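Local coordinates for protein B-cell differentiation antigen CD72 (Mus musculus, PDB 5B1R) that is the extracellular C-type lectin-like domain of a B-cell co-receptor that recognizes the Sm/RNP self-antigen and, when co-ligated with the B-cell receptor, inhibits its signalling, at residues E14-Y18 against L40-D44; S68-S74 against Y87-K92. The protein carries 2 engineered substitutions. One frame throughout, in Å; residues are numbered along the deposited sequence.

From the N terminus, the chain runs through strand 15-21, passes through helix 26-35 and returns in the loop after strand 39-40, where interaction 1 closes the first excursion by setting 40-44 against 14-18. Only later does interaction 2 open: 68-74 and 87-92 pair across a connection in which no helix or strand is modelled. The two are in series, neither enclosing nor crossing the other, with centres about 12 Å apart. They meet where Ala-41 O lies 2.9 Å from Gln-72 N, a probable hydrogen bond. Interaction 1 sets a loop against strand 15-21 of the sheet holding strands 3-4 and 109-119, interaction 2 lies in the three-stranded sheet, and segments 40-44 and 68-74 join them.

Interaction 1 (E14-Y18 against L40-D44); sequences ERCFY and LAAFD
Aromatic packing between Phe-17 and Phe-43 forms the apolar half of this contact. The ring planes are 30° apart and the centroids 5.6 Å, so the rings are slid past each other with little overlap; the closest atoms are Phe-17 CE1 and Phe-43 CZ at 3.7 Å. The two side chains arrive from opposite directions. Ala-41 adds its methyl at the edge of the Phe-17 ring, CB to CD1 4.0 Å, and Leu-59 touches both phenyl groups from helix 57-60. In the C-type lectin-like fold this fastens the loop after strand 39-40 to strand 15-21, which pairs with strand 109-119 in the sheet that also takes in strand 3-4. The polar half belongs to Arg-15. Bends at chi2 (147°) and chi3 (72°) turn its chain to the loop; one guanidinium face has Phe-17 CZ 3.4 Å above its plane, offset toward the rim, while NH1 comes 2.9 Å from Ala-42 O. Its principal charge partner is Glu-114, which receives NE in a salt bridge through OE2 and takes the Ala-42 N hydrogen bond on OE1; a single carboxylate thus links the strand to the loop, and Gln-13 OE1 accepts from NH2.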
ATOM      1  N   GLU A  14      12.931  -7.900  -1.033  1.00 10.47           N
ATOM      2  CA  GLU A  14      12.858  -8.663   0.225  1.00  9.69           C
ATOM      3  C   GLU A  14      11.507  -8.500   0.914  1.00  9.72           C
ATOM      4  O   GLU A  14      11.411  -8.653   2.140  1.00 10.54           O
ATOM      5  CB  GLU A  14      13.979  -8.244   1.166  1.00 11.99           C
ATOM      6  CG  GLU A  14      15.349  -8.494   0.586  1.00 12.07           C
ATOM      7  CD  GLU A  14      16.425  -7.990   1.509  1.00 11.32           C
ATOM      8  OE1 GLU A  14      16.602  -6.753   1.614  1.00 12.90           O
ATOM      9  OE2 GLU A  14      17.096  -8.831   2.139  1.00 13.17           O
ATOM     10  N   ARG A  15      10.464  -8.220   0.119  1.00  8.76           N
ATOM     11  CA  ARG A  15       9.131  -7.934   0.631  1.00  9.47           C
ATOM     12  C   ARG A  15       8.076  -8.806  -0.047  1.00  8.01           C
ATOM     13  O   ARG A  15       8.305  -9.392  -1.112  1.00  8.55           O
ATOM     14  CB  ARG A  15       8.797  -6.469   0.361  1.00 11.06           C
ATOM     15  CG  ARG A  15       9.798  -5.514   0.965  1.00 12.59           C
ATOM     16  CD  ARG A  15       9.964  -4.273   0.121  1.00 13.01           C
ATOM     17  NE  ARG A  15       8.809  -3.405   0.210  1.00 12.05           N
ATOM     18  CZ  ARG A  15       8.533  -2.427  -0.649  1.00 10.76           C
ATOM     19  NH1 ARG A  15       7.476  -1.668  -0.438  1.00 11.88           N
ATOM     20  NH2 ARG A  15       9.284  -2.230  -1.726  1.00 12.03           N
ATOM     21  N   CYS A  16       6.909  -8.847   0.586  1.00  8.81           N
ATOM     22  CA  CYS A  16       5.726  -9.501   0.055  1.00  8.39           C
ATOM     23  C   CYS A  16       4.541  -8.571   0.283  1.00  8.03           C
ATOM     24  O   CYS A  16       4.370  -8.059   1.388  1.00  9.69           O
ATOM     25  CB  CYS A  16       5.454 -10.800   0.804  1.00  9.37           C
ATOM     26  SG  CYS A  16       6.828 -11.970   0.829  1.00  9.41           S
ATOM     27  N   PHE A  17       3.706  -8.404  -0.743  1.00  8.31           N
ATOM     28  CA  PHE A  17       2.504  -7.584  -0.622  1.00  8.50           C
ATOM     29  C   PHE A  17       1.259  -8.454  -0.553  1.00  9.20           C
ATOM     30  O   PHE A  17       1.166  -9.495  -1.211  1.00  9.77           O
ATOM     31  CB  PHE A  17       2.368  -6.642  -1.807  1.00  9.84           C
ATOM     32  CG  PHE A  17       3.516  -5.704  -1.947  1.00  8.89           C
ATOM     33  CD1 PHE A  17       3.659  -4.619  -1.093  1.00  9.84           C
ATOM     34  CD2 PHE A  17       4.462  -5.905  -2.932  1.00 11.70           C
ATOM     35  CE1 PHE A  17       4.737  -3.765  -1.226  1.00 11.63           C
ATOM     36  CE2 PHE A  17       5.526  -5.050  -3.070  1.00 13.37           C
ATOM     37  CZ  PHE A  17       5.669  -3.974  -2.218  1.00 11.98           C
ATOM     38  N   TYR A  18       0.290  -7.979   0.219  1.00  9.51           N
ATOM     39  CA  TYR A  18      -1.007  -8.613   0.321  1.00 10.09           C
ATOM     40  C   TYR A  18      -2.070  -7.556   0.034  1.00  9.45           C
ATOM     41  O   TYR A  18      -2.138  -6.529   0.737  1.00 10.82           O
ATOM     42  CB  TYR A  18      -1.217  -9.212   1.720  1.00 11.82           C
ATOM     43  CG  TYR A  18      -2.609  -9.747   1.899  1.00 12.16           C
ATOM     44  CD1 TYR A  18      -2.973 -10.963   1.341  1.00 13.41           C
ATOM     45  CD2 TYR A  18      -3.578  -9.024   2.600  1.00 12.44           C
ATOM     46  CE1 TYR A  18      -4.261 -11.443   1.489  1.00 15.08           C
ATOM     47  CE2 TYR A  18      -4.849  -9.507   2.748  1.00 13.11           C
ATOM     48  CZ  TYR A  18      -5.187 -10.713   2.189  1.00 13.01           C
ATOM     49  OH  TYR A  18      -6.449 -11.204   2.337  1.00 15.19           O
ATOM     50  N   LEU A  40       1.036  -1.524   6.698  1.00 10.44           N
ATOM     51  CA  LEU A  40       0.572  -0.919   5.461  1.00  9.46           C
ATOM     52  C   LEU A  40       1.734  -0.765   4.504  1.00 10.23           C
ATOM     53  O   LEU A  40       2.836  -0.377   4.900  1.00 10.87           O
ATOM     54  CB  LEU A  40      -0.015   0.449   5.752  1.00 12.01           C
ATOM     55  CG  LEU A  40      -1.407   0.410   6.381  1.00 14.86           C
ATOM     56  CD1 LEU A  40      -1.726   1.756   7.016  1.00 18.47           C
ATOM     57  CD2 LEU A  40      -2.467  -0.025   5.345  1.00 18.45           C
ATOM     58  N   ALA A  41       1.489  -1.051   3.234  1.00  9.09           N
ATOM     59  CA  ALA A  41       2.561  -1.050   2.255  1.00  9.36           C
ATOM     60  C   ALA A  41       3.173   0.341   2.092  1.00  9.07           C
ATOM     61  O   ALA A  41       2.464   1.351   2.050  1.00 10.74           O
ATOM     62  CB  ALA A  41       2.038  -1.569   0.933  1.00 10.62           C
ATOM     63  N   ALA A  42       4.502   0.364   1.978  1.00  9.43           N
ATOM     64  CA  ALA A  42       5.257   1.607   1.992  1.00 10.22           C
ATOM     65  C   ALA A  42       5.827   1.884   0.613  1.00  9.29           C
ATOM     66  O   ALA A  42       6.551   1.056   0.059  1.00 11.12           O
ATOM     67  CB  ALA A  42       6.385   1.502   3.005  1.00 14.37           C
ATOM     68  N   PHE A  43       5.515   3.059   0.079  1.00  8.98           N
ATOM     69  CA  PHE A  43       5.968   3.481  -1.240  1.00  9.52           C
ATOM     70  C   PHE A  43       6.483   4.917  -1.198  1.00  9.16           C
ATOM     71  O   PHE A  43       6.273   5.687  -2.122  1.00 11.87           O
ATOM     72  CB  PHE A  43       4.831   3.347  -2.267  1.00 10.65           C
ATOM     73  CG  PHE A  43       4.285   1.962  -2.366  1.00  9.69           C
ATOM     74  CD1 PHE A  43       5.072   0.933  -2.871  1.00 10.63           C
ATOM     75  CD2 PHE A  43       3.009   1.668  -1.905  1.00 10.82           C
ATOM     76  CE1 PHE A  43       4.589  -0.359  -2.934  1.00 11.34           C
ATOM     77  CE2 PHE A  43       2.510   0.375  -1.980  1.00 11.60           C
ATOM     78  CZ  PHE A  43       3.305  -0.641  -2.481  1.00 11.68           C
ATOM     79  N   ASP A  44       7.165   5.288  -0.120  1.00  9.57           N
ATOM     80  CA  ASP A  44       7.581   6.671   0.024  1.00 10.06           C
ATOM     81  C   ASP A  44       8.516   7.141  -1.093  1.00  9.30           C
ATOM     82  O   ASP A  44       8.423   8.285  -1.521  1.00 10.64           O
ATOM     83  CB  ASP A  44       8.292   6.917   1.351  1.00 11.03           C
ATOM     84  CG  ASP A  44       7.391   6.805   2.565  1.00 11.41           C
ATOM     85  OD1 ASP A  44       6.207   6.413   2.479  1.00 11.50           O
ATOM     86  OD2 ASP A  44       7.910   7.134   3.647  1.00 13.08           O
TER

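Interaction 2 (S68-S74 against Y87-K92); sequences SYWIQMS and YCDKIK. Unlike the reference sequence in segment 87-92: Tyr-87 (reference His), Asp-89 (reference Val), Lys-90 (reference Arg).
Asp-89 reaches across to the 72-74 loop, its carboxylate crossing Met-73 obliquely. CG stands anti to the carbonyl carbon (chi1 -66°), which carries OD2 to the Ser-74 amide: N to OD2 is 3.0 Å and the N-H points nearly straight at the oxygen (166°), although it comes from above the carboxylate plane. Water 2 joins the same OD2 to Ser-74 O. Salt bridges from OD1 to Arg-78 and from OD2 to Arg-100 complete the grip, so this buried acid is probably kept ionised.

The indole of Trp-70 turns an edge to Asp-89 O, which lies in the ring plane 3.3 Å from CE3; CZ3 meets Cys-88 CB at 3.5 Å, beside the disulfide to Cys-105. Arg-24 O accepts from the indole NE1. The aliphatic part of Lys-90 leaves the sheet on the Trp-70 face and runs past Ser-68, whose OG is 3.6 Å from Lys-90 CE, before NZ bonds Ser-103 and Thr-101.

On the other face, Ile-91 CG1 packs on Tyr-69 CB (3.9 Å) and its CG2 meets Ile-71 CD1 at 3.6 Å, the two isoleucine side chains crossing at about a right angle.

Two backbone bonds of 2.9 Å, Tyr-69 N to Ile-91 O and Ile-91 N to Tyr-69 O, make Tyr-69 and Ile-91 an antiparallel hydrogen-bonded pair, and Trp-70 with Lys-90 is non-hydrogen-bonded. Ile-71 N then donates to Asp-89 O, beyond which the chains part and water 1 bridges Ile-71 O to Asp-89 N. Strand 69-70 is outermost in the three-stranded antiparallel sheet 69-70, 87-94 and 97-104, and backbone bonds of Trp-70 to Pro-110 and Ile-112 connect it to strand 109-119 of the other sheet of the C-type lectin-like fold.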
ATOM      1  N   SER A  68      -9.466   2.714  -4.942  1.00 12.65           N
ATOM      2  CA  SER A  68      -8.312   3.355  -4.313  1.00 11.78           C
ATOM      3  C   SER A  68      -7.910   2.531  -3.119  1.00 10.77           C
ATOM      4  O   SER A  68      -8.773   1.987  -2.421  1.00 13.48           O
ATOM      5  CB  SER A  68      -8.658   4.750  -3.822  1.00 14.42           C
ATOM      6  OG  SER A  68      -9.079   5.596  -4.875  1.00 17.30           O
ATOM      7  N   TYR A  69      -6.600   2.446  -2.881  1.00  9.66           N
ATOM      8  CA  TYR A  69      -6.081   1.550  -1.847  1.00  9.23           C
ATOM      9  C   TYR A  69      -5.356   2.312  -0.754  1.00  8.57           C
ATOM     10  O   TYR A  69      -4.419   3.059  -1.037  1.00  9.76           O
ATOM     11  CB  TYR A  69      -5.108   0.527  -2.456  1.00  9.01           C
ATOM     12  CG  TYR A  69      -5.795  -0.423  -3.421  1.00  9.72           C
ATOM     13  CD1 TYR A  69      -6.045  -0.051  -4.733  1.00 10.47           C
ATOM     14  CD2 TYR A  69      -6.204  -1.687  -2.999  1.00 10.55           C
ATOM     15  CE1 TYR A  69      -6.711  -0.902  -5.600  1.00 11.53           C
ATOM     16  CE2 TYR A  69      -6.861  -2.555  -3.862  1.00 10.53           C
ATOM     17  CZ  TYR A  69      -7.105  -2.160  -5.163  1.00 10.79           C
ATOM     18  OH  TYR A  69      -7.758  -3.001  -6.045  1.00 13.29           O
ATOM     19  N   TRP A  70      -5.749   2.104   0.499  1.00  9.17           N
ATOM     20  CA  TRP A  70      -4.965   2.638   1.607  1.00  9.33           C
ATOM     21  C   TRP A  70      -3.543   2.074   1.604  1.00  8.70           C
ATOM     22  O   TRP A  70      -3.349   0.861   1.445  1.00  9.10           O
ATOM     23  CB  TRP A  70      -5.610   2.320   2.952  1.00  9.63           C
ATOM     24  CG  TRP A  70      -6.882   3.035   3.292  1.00  8.94           C
ATOM     25  CD1 TRP A  70      -8.047   2.456   3.669  1.00 10.26           C
ATOM     26  CD2 TRP A  70      -7.077   4.454   3.374  1.00  9.92           C
ATOM     27  NE1 TRP A  70      -8.975   3.427   3.966  1.00 10.71           N
ATOM     28  CE2 TRP A  70      -8.409   4.667   3.789  1.00 10.38           C
ATOM     29  CE3 TRP A  70      -6.261   5.565   3.123  1.00 10.79           C
ATOM     30  CZ2 TRP A  70      -8.939   5.952   3.988  1.00 11.73           C
ATOM     31  CZ3 TRP A  70      -6.794   6.830   3.299  1.00 10.89           C
ATOM     32  CH2 TRP A  70      -8.120   7.012   3.722  1.00 11.14           C
ATOM     33  N   ILE A  71      -2.571   2.955   1.831  1.00  9.15           N
ATOM     34  CA  ILE A  71      -1.167   2.579   1.969  1.00  9.35           C
ATOM     35  C   ILE A  71      -0.571   3.375   3.138  1.00  9.37           C
ATOM     36  O   ILE A  71      -1.241   4.211   3.757  1.00  9.84           O
ATOM     37  CB  ILE A  71      -0.361   2.844   0.661  1.00  8.67           C
ATOM     38  CG1 ILE A  71      -0.363   4.334   0.276  1.00  9.56           C
ATOM     39  CG2 ILE A  71      -0.898   1.969  -0.484  1.00  9.43           C
ATOM     40  CD1 ILE A  71       0.758   4.706  -0.656  1.00 11.02           C
ATOM     41  N   GLN A  72       0.704   3.128   3.425  1.00  9.18           N
ATOM     42  CA  GLN A  72       1.397   3.886   4.453  1.00  9.61           C
ATOM     43  C   GLN A  72       1.481   5.366   4.097  1.00  8.95           C
ATOM     44  O   GLN A  72       1.864   5.731   2.986  1.00  9.44           O
ATOM     45  CB  GLN A  72       2.814   3.357   4.607  1.00 11.70           C
ATOM     46  CG  GLN A  72       3.614   4.091   5.667  1.00 14.43           C
ATOM     47  CD  GLN A  72       5.082   3.716   5.623  1.00 14.43           C
ATOM     48  OE1 GLN A  72       5.483   2.701   6.184  1.00 14.63           O
ATOM     49  NE2 GLN A  72       5.881   4.519   4.933  1.00 17.56           N
ATOM     50  N   MET A  73       1.155   6.224   5.047  1.00  9.69           N
ATOM     51  CA  MET A  73       1.338   7.652   4.875  1.00  9.90           C
ATOM     52  C   MET A  73       2.826   7.965   4.682  1.00 10.12           C
ATOM     53  O   MET A  73       3.691   7.417   5.374  1.00 11.59           O
ATOM     54  CB  MET A  73       0.822   8.382   6.116  1.00 12.68           C
ATOM     55  CG  MET A  73       0.906   9.880   5.993  1.00 15.22           C
ATOM     56  SD  MET A  73       0.444  10.771   7.484  1.00 20.29           S
ATOM     57  CE  MET A  73       1.678  10.204   8.646  1.00 25.64           C
ATOM     58  N   SER A  74       3.123   8.848   3.733  1.00  9.35           N
ATOM     59  CA  SER A  74       4.502   9.245   3.461  1.00 10.31           C
ATOM     60  C   SER A  74       4.840  10.494   4.266  1.00 10.54           C
ATOM     61  O   SER A  74       4.366  11.590   3.960  1.00 11.34           O
ATOM     62  CB  SER A  74       4.663   9.499   1.977  1.00 10.76           C
ATOM     63  OG  SER A  74       5.973   9.952   1.730  1.00 11.77           O
ATOM     64  N   TYR A  87      -5.879  13.610   7.489  1.00 14.01           N
ATOM     65  CA  TYR A  87      -5.840  12.996   6.170  1.00 12.21           C
ATOM     66  C   TYR A  87      -4.838  11.876   6.160  1.00 11.50           C
ATOM     67  O   TYR A  87      -3.758  11.966   6.756  1.00 12.53           O
ATOM     68  CB  TYR A  87      -5.459  13.982   5.071  1.00 12.73           C
ATOM     69  CG  TYR A  87      -6.233  15.249   5.116  1.00 13.14           C
ATOM     70  CD1 TYR A  87      -7.590  15.262   4.839  1.00 14.36           C
ATOM     71  CD2 TYR A  87      -5.608  16.446   5.439  1.00 14.81           C
ATOM     72  CE1 TYR A  87      -8.311  16.440   4.886  1.00 14.11           C
ATOM     73  CE2 TYR A  87      -6.322  17.640   5.478  1.00 14.74           C
ATOM     74  CZ  TYR A  87      -7.673  17.624   5.196  1.00 13.55           C
ATOM     75  OH  TYR A  87      -8.407  18.782   5.245  1.00 13.96           O
ATOM     76  N   CYS A  88      -5.205  10.840   5.431  1.00 11.22           N
ATOM     77  CA  CYS A  88      -4.375   9.671   5.230  1.00 10.63           C
ATOM     78  C   CYS A  88      -4.136   9.493   3.735  1.00 11.55           C
ATOM     79  O   CYS A  88      -4.715  10.229   2.929  1.00 11.69           O
ATOM     80  CB  CYS A  88      -5.047   8.433   5.833  1.00 12.70           C
ATOM     81  SG  CYS A  88      -5.066   8.424   7.651  1.00 13.63           S
ATOM     82  N   ASP A  89      -3.285   8.534   3.377  1.00 10.19           N
ATOM     83  CA  ASP A  89      -2.801   8.422   1.999  1.00 10.27           C
ATOM     84  C   ASP A  89      -3.346   7.166   1.346  1.00  9.84           C
ATOM     85  O   ASP A  89      -3.236   6.068   1.909  1.00 10.31           O
ATOM     86  CB  ASP A  89      -1.270   8.336   1.946  1.00  9.97           C
ATOM     87  CG  ASP A  89      -0.566   9.596   2.417  1.00  9.93           C
ATOM     88  OD1 ASP A  89      -1.216  10.499   2.960  1.00 12.50           O
ATOM     89  OD2 ASP A  89       0.676   9.657   2.257  1.00  9.58           O
ATOM     90  N   LYS A  90      -3.895   7.321   0.141  1.00  9.74           N
ATOM     91  CA  LYS A  90      -4.337   6.172  -0.632  1.00  9.96           C
ATOM     92  C   LYS A  90      -3.832   6.340  -2.047  1.00 10.05           C
ATOM     93  O   LYS A  90      -3.603   7.456  -2.493  1.00 12.47           O
ATOM     94  CB  LYS A  90      -5.861   6.045  -0.601  1.00 11.10           C
ATOM     95  CG  LYS A  90      -6.580   7.126  -1.400  1.00 11.58           C
ATOM     96  CD  LYS A  90      -8.087   7.146  -1.151  1.00 14.31           C
ATOM     97  CE  LYS A  90      -8.808   7.970  -2.204  1.00 15.56           C
ATOM     98  NZ  LYS A  90      -8.334   9.370  -2.208  1.00 17.83           N
ATOM     99  N   ILE A  91      -3.658   5.237  -2.761  1.00  9.78           N
ATOM    100  CA  ILE A  91      -3.305   5.331  -4.170  1.00 10.66           C
ATOM    101  C   ILE A  91      -4.576   5.223  -5.019  1.00 10.85           C
ATOM    102  O   ILE A  91      -5.480   4.439  -4.736  1.00 11.32           O
ATOM    103  CB  ILE A  91      -2.221   4.310  -4.594  1.00 10.19           C
ATOM    104  CG1 ILE A  91      -2.656   2.865  -4.314  1.00 10.47           C
ATOM    105  CG2 ILE A  91      -0.913   4.653  -3.891  1.00 11.67           C
ATOM    106  CD1 ILE A  91      -1.690   1.820  -4.892  1.00 11.70           C
ATOM    107  N   LYS A  92      -4.609   6.024  -6.068  1.00 11.19           N
ATOM    108  CA  LYS A  92      -5.770   6.111  -6.946  1.00 12.98           C
ATOM    109  C   LYS A  92      -5.273   6.259  -8.368  1.00 12.62           C
ATOM    110  O   LYS A  92      -4.257   6.921  -8.614  1.00 13.88           O
ATOM    111  CB  LYS A  92      -6.628   7.307  -6.545  1.00 15.75           C
ATOM    112  CG  LYS A  92      -7.855   7.492  -7.418  1.00 18.26           C
ATOM    113  CD  LYS A  92      -8.804   8.497  -6.787  1.00 22.55           C
ATOM    114  CE  LYS A  92     -10.120   8.620  -7.559  1.00 28.57           C
ATOM    115  NZ  LYS A  92     -11.131   9.344  -6.748  1.00 36.89           N
TER
HETATM  116  O   HOH W   1      -2.218   6.536   5.057  1.00 11.99           O
HETATM  117  O   HOH W   2       1.824  12.106   2.855  1.00 11.94           O